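Local coordinates for sensor protein (Vibrio cholerae, PDB 3BY9), which senses C4-dicarboxylates such as succinate through this extracytoplasmic domain of a membrane-bound two-component receptor that is probably a protein-histidine kinase, at residues A[4-7]-A[8-11]; A[17-20]-A[21-25]; A[167-170]-A[171-175]. All coordinates share one frame; numbering follows the deposited sequence.

How the contacts relate
Contacts 1 and 2 lie on one helix, 5-27, with their centres about 20 Å apart, and a salt bridge joins them: Glu11 OE2 of contact 1 is 3.1 Å from Arg18 NH2 of contact 2. Contact 3 takes in the end of strand 165-169, outermost in the four-stranded antiparallel sheet against which the helix packs, and the turn that follows. Its nearest atoms are about 6 Å from contact 2, but about 13 Å from contact 1. Contact 1 lies toward one calcium ion, about 11 Å from the Tyr5 side chain. The succinate site belongs to the other, five-stranded lobe; the side chain of Arg104, one of its residues, is about 11 Å from that of Asp170.

Contact 1 of 3, residues A[4-7]-A[8-11]; sequences QYQA and LLNE
Leu9 N gives its hydrogen to Tyr5 O over 2.9 Å, one of the first-turn bonds of the long N-terminal helix 5-27. The same i to i+4 pattern joins Leu8 N to Gln4 O at 3.0 Å and Asn10 N to Gln6 O at 2.9 Å. Two side-chain pairs repeat this spacing, one on the exposed side of the helix and one facing the sheet. In the polar pair, Gln6 NE2 donates to Asn10 OD1 over 3.1 Å, with an N-H...O angle of 163°. The bond is straight but uneven in its approach: OD1 lies in the amide plane of Gln6, whereas NE2 stands above the carbonyl plane of Asn10, and the two amides are turned 42° against each other. The bend of the Gln6 chain at chi2 (62°) swings its amide along the helix until NE2 meets OD1, so one N-H ties together two exposed residues.

The apolar pair is Tyr5 and Leu9. Leu9 CD1 sits 3.8 Å from Tyr5 CE2, at the edge of the phenol ring and in its plane, so the methyl touches the rim along CD2 and CE2 rather than covering a face. Both residues, with Leu8, also rest on Ile239 of strand 238-245, which fastens this end of the helix to the sheet. The hydroxyl of Tyr5 is hydrogen-bonded to Glu225, and the Glu11 carboxylate has Arg18, about two turns further on, as its partner. Leu9 CG, at the branch of that side chain, lies 3.5 Å from Tyr5 O, beside the very carbonyl its own N-H engages.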
loop_
_atom_site.group_PDB
_atom_site.type_symbol
_atom_site.label_atom_id
_atom_site.label_comp_id
_atom_site.label_asym_id
_atom_site.label_seq_id
_atom_site.Cartn_x
_atom_site.Cartn_y
_atom_site.Cartn_z
ATOM N N GLN A 4 -16.314 -17.736 26.734
ATOM C CA GLN A 4 -16.529 -17.276 25.374
ATOM C C GLN A 4 -15.216 -16.894 24.655
ATOM O O GLN A 4 -15.261 -16.612 23.475
ATOM C CB GLN A 4 -17.449 -16.052 25.352
ATOM C CG GLN A 4 -18.951 -16.359 25.451
ATOM C CD GLN A 4 -19.813 -15.129 25.159
ATOM O OE1 GLN A 4 -21.016 -15.240 24.887
ATOM N NE2 GLN A 4 -19.200 -13.954 25.219
ATOM N N TYR A 5 -14.077 -16.905 25.342
ATOM C CA TYR A 5 -12.793 -16.474 24.730
ATOM C C TYR A 5 -12.392 -17.348 23.536
ATOM O O TYR A 5 -12.072 -16.825 22.446
ATOM C CB TYR A 5 -11.712 -16.470 25.828
ATOM C CG TYR A 5 -10.471 -15.646 25.589
ATOM C CD1 TYR A 5 -10.107 -14.626 26.473
ATOM C CD2 TYR A 5 -9.612 -15.923 24.507
ATOM C CE1 TYR A 5 -8.904 -13.895 26.292
ATOM C CE2 TYR A 5 -8.419 -15.196 24.320
ATOM C CZ TYR A 5 -8.069 -14.187 25.213
ATOM O OH TYR A 5 -6.894 -13.472 25.060
ATOM N N GLN A 6 -12.425 -18.673 23.697
ATOM C CA GLN A 6 -12.026 -19.515 22.561
ATOM C C GLN A 6 -12.958 -19.308 21.363
ATOM O O GLN A 6 -12.523 -19.276 20.218
ATOM C CB GLN A 6 -11.988 -21.008 22.960
ATOM C CG GLN A 6 -11.410 -21.920 21.852
ATOM C CD GLN A 6 -9.965 -21.580 21.521
ATOM O OE1 GLN A 6 -9.113 -21.612 22.388
ATOM N NE2 GLN A 6 -9.684 -21.255 20.235
ATOM N N ALA A 7 -14.251 -19.152 21.623
ATOM C CA ALA A 7 -15.211 -18.948 20.553
ATOM C C ALA A 7 -14.904 -17.630 19.812
ATOM O O ALA A 7 -15.041 -17.554 18.598
ATOM C CB ALA A 7 -16.638 -18.929 21.118
ATOM N N LEU A 8 -14.463 -16.623 20.549
ATOM C CA LEU A 8 -14.124 -15.352 19.922
ATOM C C LEU A 8 -12.872 -15.567 19.043
ATOM O O LEU A 8 -12.806 -15.091 17.916
ATOM C CB LEU A 8 -13.847 -14.314 20.992
ATOM C CG LEU A 8 -13.350 -12.936 20.485
ATOM C CD1 LEU A 8 -14.372 -12.356 19.475
ATOM C CD2 LEU A 8 -13.202 -11.986 21.666
ATOM N N LEU A 9 -11.874 -16.299 19.558
ATOM C CA LEU A 9 -10.685 -16.523 18.723
ATOM C C LEU A 9 -11.065 -17.295 17.469
ATOM O O LEU A 9 -10.476 -17.104 16.397
ATOM C CB LEU A 9 -9.640 -17.357 19.501
ATOM C CG LEU A 9 -9.019 -16.618 20.680
ATOM C CD1 LEU A 9 -8.043 -17.613 21.384
ATOM C CD2 LEU A 9 -8.229 -15.376 20.159
ATOM N N ASN A 10 -12.035 -18.203 17.593
ATOM C CA ASN A 10 -12.448 -18.988 16.424
ATOM C C ASN A 10 -13.099 -18.079 15.407
ATOM O O ASN A 10 -12.857 -18.223 14.193
ATOM C CB ASN A 10 -13.418 -20.100 16.849
ATOM C CG ASN A 10 -12.722 -21.194 17.670
ATOM O OD1 ASN A 10 -11.484 -21.263 17.736
ATOM N ND2 ASN A 10 -13.512 -22.052 18.292
ATOM N N GLU A 11 -13.944 -17.167 15.875
ATOM C CA GLU A 11 -14.627 -16.214 14.983
ATOM C C GLU A 11 -13.594 -15.292 14.342
ATOM O O GLU A 11 -13.702 -14.943 13.169
ATOM C CB GLU A 11 -15.647 -15.378 15.772
ATOM C CG GLU A 11 -16.336 -14.261 14.945
ATOM C CD GLU A 11 -17.023 -14.743 13.641
ATOM O OE1 GLU A 11 -17.282 -15.952 13.426
ATOM O OE2 GLU A 11 -17.329 -13.871 12.802
#

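Contact 2 of 3, residues A[17-20]-A[21-25]; sequences DRFS and SHIVA
Ile23 climbs the side of Phe19 one helical turn back, and its atoms can be traced in order. CB lies 3.5 Å from Ser20 O. CG1, placed beside the backbone N and anti to the carbonyl carbon (chi1 -70°), comes to 3.3 Å from Phe19 O and stands over one face of the phenyl ring. With chi2 extended, the terminal CD1 runs back along the helix toward its N-terminus, 3.8 Å from Phe19 CE2 and 3.7 Å from Phe19 O. Beneath this packing, Ile23 N is hydrogen-bonded to Phe19 O at 2.9 Å, with an angle of 161° at the hydrogen, so backbone and side chains join the same two residues of helix 5-27.

The CE1 side of the ring has a different neighbour: His22 CD2 approaches CE1 obliquely, at 4.0 Å. That imidazole is anchored beyond the helix, because its NE2 is hydrogen-bonded to Ala154 O.

Phe19 and Ile23 form the buried side of the helix here. Both touch Ile252 of strand 250-257 and Ile155 of helix 153-157, while Trp159 meets the Phe19 ring edge-to-face; the pair is thus wedged between the four-stranded sheet and the short helix 153-157.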
loop_
_atom_site.group_PDB
_atom_site.type_symbol
_atom_site.label_atom_id
_atom_site.label_comp_id
_atom_site.label_asym_id
_atom_site.label_seq_id
_atom_site.Cartn_x
_atom_site.Cartn_y
_atom_site.Cartn_z
ATOM N N ASP A 17 -10.105 -14.894 7.558
ATOM C CA ASP A 17 -10.208 -15.633 6.282
ATOM C C ASP A 17 -11.018 -14.802 5.265
ATOM O O ASP A 17 -10.596 -14.620 4.113
ATOM C CB ASP A 17 -10.948 -16.969 6.470
ATOM C CG ASP A 17 -10.120 -18.045 7.133
ATOM O OD1 ASP A 17 -8.890 -17.887 7.311
ATOM O OD2 ASP A 17 -10.750 -19.097 7.464
ATOM N N ARG A 18 -12.166 -14.288 5.705
ATOM C CA ARG A 18 -13.036 -13.511 4.814
ATOM C C ARG A 18 -12.374 -12.195 4.357
ATOM O O ARG A 18 -12.432 -11.824 3.173
ATOM C CB ARG A 18 -14.360 -13.171 5.507
ATOM C CG ARG A 18 -15.315 -14.340 5.720
ATOM C CD ARG A 18 -16.720 -13.851 6.158
ATOM N NE ARG A 18 -16.754 -13.212 7.474
ATOM C CZ ARG A 18 -16.888 -13.880 8.618
ATOM N NH1 ARG A 18 -17.003 -15.198 8.599
ATOM N NH2 ARG A 18 -16.910 -13.241 9.780
ATOM N N PHE A 19 -11.735 -11.491 5.276
ATOM C CA PHE A 19 -11.107 -10.237 4.883
ATOM C C PHE A 19 -9.877 -10.451 4.019
ATOM O O PHE A 19 -9.636 -9.689 3.082
ATOM C CB PHE A 19 -10.773 -9.395 6.134
ATOM C CG PHE A 19 -10.536 -7.936 5.823
ATOM C CD1 PHE A 19 -11.463 -7.208 5.076
ATOM C CD2 PHE A 19 -9.405 -7.288 6.302
ATOM C CE1 PHE A 19 -11.246 -5.827 4.812
ATOM C CE2 PHE A 19 -9.185 -5.924 6.044
ATOM C CZ PHE A 19 -10.106 -5.207 5.302
ATOM N N SER A 20 -9.051 -11.436 4.374
ATOM C CA SER A 20 -7.852 -11.703 3.587
ATOM C C SER A 20 -8.302 -12.033 2.166
ATOM O O SER A 20 -7.696 -11.587 1.172
ATOM C CB SER A 20 -7.069 -12.889 4.174
ATOM O OG SER A 20 -6.163 -13.385 3.198
ATOM N N SER A 21 -9.379 -12.806 2.067
ATOM C CA SER A 21 -9.920 -13.169 0.765
ATOM C C SER A 21 -10.321 -11.931 -0.030
ATOM O O SER A 21 -10.001 -11.831 -1.224
ATOM C CB SER A 21 -11.130 -14.100 0.917
ATOM O OG SER A 21 -10.724 -15.420 1.269
ATOM N N HIS A 22 -11.016 -11.001 0.631
ATOM C CA HIS A 22 -11.452 -9.762 0.025
ATOM C C HIS A 22 -10.244 -8.970 -0.473
ATOM O O HIS A 22 -10.266 -8.364 -1.568
ATOM C CB HIS A 22 -12.234 -8.922 1.035
ATOM C CG HIS A 22 -12.579 -7.551 0.544
ATOM N ND1 HIS A 22 -13.457 -7.331 -0.502
ATOM C CD2 HIS A 22 -12.149 -6.330 0.941
ATOM C CE1 HIS A 22 -13.550 -6.034 -0.729
ATOM N NE2 HIS A 22 -12.766 -5.403 0.130
ATOM N N ILE A 23 -9.213 -8.914 0.360
ATOM C CA ILE A 23 -8.002 -8.190 -0.030
ATOM C C ILE A 23 -7.383 -8.783 -1.294
ATOM O O ILE A 23 -7.061 -8.053 -2.240
ATOM C CB ILE A 23 -6.961 -8.183 1.124
ATOM C CG1 ILE A 23 -7.475 -7.291 2.259
ATOM C CG2 ILE A 23 -5.574 -7.679 0.602
ATOM C CD1 ILE A 23 -6.665 -7.456 3.580
ATOM N N VAL A 24 -7.188 -10.098 -1.296
ATOM C CA VAL A 24 -6.571 -10.777 -2.441
ATOM C C VAL A 24 -7.412 -10.576 -3.700
ATOM O O VAL A 24 -6.856 -10.284 -4.778
ATOM C CB VAL A 24 -6.401 -12.301 -2.137
ATOM C CG1 VAL A 24 -5.952 -13.084 -3.395
ATOM C CG2 VAL A 24 -5.379 -12.466 -1.041
ATOM N N ALA A 25 -8.741 -10.691 -3.578
ATOM C CA ALA A 25 -9.616 -10.551 -4.753
ATOM C C ALA A 25 -9.568 -9.141 -5.306
ATOM O O ALA A 25 -9.667 -8.935 -6.532
ATOM C CB ALA A 25 -11.105 -10.908 -4.420
#

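Contact 3 of 3, residues A[167-170]-A[171-175]; sequences VATD and DHQVV
Asp170 presents a carboxylate whose OD1 is approached from opposite faces of its plane, by His172 N at 2.8 Å and by Val174 N at 2.9 Å. The first bond makes an Asx turn and is the more bent, 136° at the hydrogen; the second is straighter, at 155°. CG stands between the backbone N and the carbonyl carbon (chi1 70°), which folds the carboxylate back over the turn. OD2, the other oxygen, lies 3.5 Å from Val174 CB and is hydrogen-bonded to Tyr205 OH.

The backbone is a type I turn, Asp170 to Gln173, closed by Gln173 N to Asp170 O at 3.0 Å. Gln173 has left-handed helical torsions, and Asp170 N bonds Val174 O at 3.0 Å: together the marks of a hairpin turn with a G1 beta bulge. Thr169 and Val175 then face each other as an antiparallel non-hydrogen-bonded pair. Val175 also packs on Val167, CG1 to CG1 at 3.9 Å.

Two backbone N-H groups thus serve one oxygen of a buried carboxylate. Such donors would help stabilise a negative charge on Asp170, and its side chain probably helps hold the turn, bridging His172 N and Val174 N.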
loop_
_atom_site.group_PDB
_atom_site.type_symbol
_atom_site.label_atom_id
_atom_site.label_comp_id
_atom_site.label_asym_id
_atom_site.label_seq_id
_atom_site.Cartn_x
_atom_site.Cartn_y
_atom_site.Cartn_z
ATOM N N VAL A 167 -6.633 -3.626 11.679
ATOM C CA VAL A 167 -5.560 -2.725 11.237
ATOM C C VAL A 167 -4.684 -3.599 10.312
ATOM O O VAL A 167 -4.716 -4.829 10.437
ATOM C CB VAL A 167 -4.612 -2.212 12.347
ATOM C CG1 VAL A 167 -5.405 -1.229 13.265
ATOM C CG2 VAL A 167 -4.031 -3.383 13.197
ATOM N N ALA A 168 -3.953 -2.953 9.394
ATOM C CA ALA A 168 -2.967 -3.655 8.551
ATOM C C ALA A 168 -1.689 -2.972 8.939
ATOM O O ALA A 168 -1.553 -1.752 8.773
ATOM C CB ALA A 168 -3.262 -3.447 7.067
ATOM N N THR A 169 -0.729 -3.734 9.478
ATOM C CA THR A 169 0.528 -3.133 9.952
ATOM C C THR A 169 1.750 -3.529 9.115
ATOM O O THR A 169 1.806 -4.628 8.585
ATOM C CB THR A 169 0.826 -3.582 11.398
ATOM O OG1 THR A 169 0.713 -5.020 11.466
ATOM C CG2 THR A 169 -0.185 -2.973 12.386
ATOM N N ASP A 170 2.711 -2.604 9.024
ATOM C CA ASP A 170 3.936 -2.915 8.284
ATOM C C ASP A 170 4.943 -3.520 9.262
ATOM O O ASP A 170 4.615 -3.836 10.417
ATOM C CB ASP A 170 4.501 -1.655 7.605
ATOM C CG ASP A 170 5.073 -0.628 8.581
ATOM O OD1 ASP A 170 5.277 -0.903 9.782
ATOM O OD2 ASP A 170 5.349 0.505 8.115
ATOM N N ASP A 171 6.187 -3.693 8.799
ATOM C CA ASP A 171 7.194 -4.297 9.668
ATOM C C ASP A 171 7.578 -3.587 10.972
ATOM O O ASP A 171 8.119 -4.245 11.878
ATOM C CB ASP A 171 8.454 -4.604 8.861
ATOM C CG ASP A 171 8.217 -5.672 7.826
ATOM O OD1 ASP A 171 7.314 -6.518 8.024
ATOM O OD2 ASP A 171 8.949 -5.674 6.808
ATOM N N HIS A 172 7.349 -2.272 11.070
ATOM C CA HIS A 172 7.613 -1.495 12.305
ATOM C C HIS A 172 6.327 -1.334 13.102
ATOM O O HIS A 172 6.253 -0.529 14.048
ATOM C CB HIS A 172 8.107 -0.076 11.975
ATOM C CG HIS A 172 9.491 -0.034 11.427
ATOM N ND1 HIS A 172 10.604 -0.281 12.202
ATOM C CD2 HIS A 172 9.947 0.218 10.178
ATOM C CE1 HIS A 172 11.689 -0.177 11.453
ATOM N NE2 HIS A 172 11.319 0.125 10.221
ATOM N N GLN A 173 5.300 -2.090 12.703
ATOM C CA GLN A 173 3.986 -2.044 13.288
ATOM C C GLN A 173 3.307 -0.702 13.056
ATOM O O GLN A 173 2.469 -0.258 13.853
ATOM C CB GLN A 173 3.999 -2.407 14.800
ATOM C CG GLN A 173 4.845 -3.619 15.162
ATOM C CD GLN A 173 4.461 -4.912 14.420
ATOM O OE1 GLN A 173 5.186 -5.923 14.474
ATOM N NE2 GLN A 173 3.337 -4.891 13.731
ATOM N N VAL A 174 3.686 -0.011 11.983
ATOM C CA VAL A 174 2.942 1.210 11.673
ATOM C C VAL A 174 1.606 0.785 11.004
ATOM O O VAL A 174 1.569 -0.089 10.110
ATOM C CB VAL A 174 3.725 2.135 10.703
ATOM C CG1 VAL A 174 2.866 3.372 10.337
ATOM C CG2 VAL A 174 5.030 2.614 11.388
ATOM N N VAL A 175 0.517 1.415 11.442
ATOM C CA VAL A 175 -0.825 1.148 10.904
ATOM C C VAL A 175 -0.984 1.871 9.572
ATOM O O VAL A 175 -0.985 3.094 9.520
ATOM C CB VAL A 175 -1.898 1.610 11.928
ATOM C CG1 VAL A 175 -3.281 1.425 11.337
ATOM C CG2 VAL A 175 -1.781 0.732 13.201
#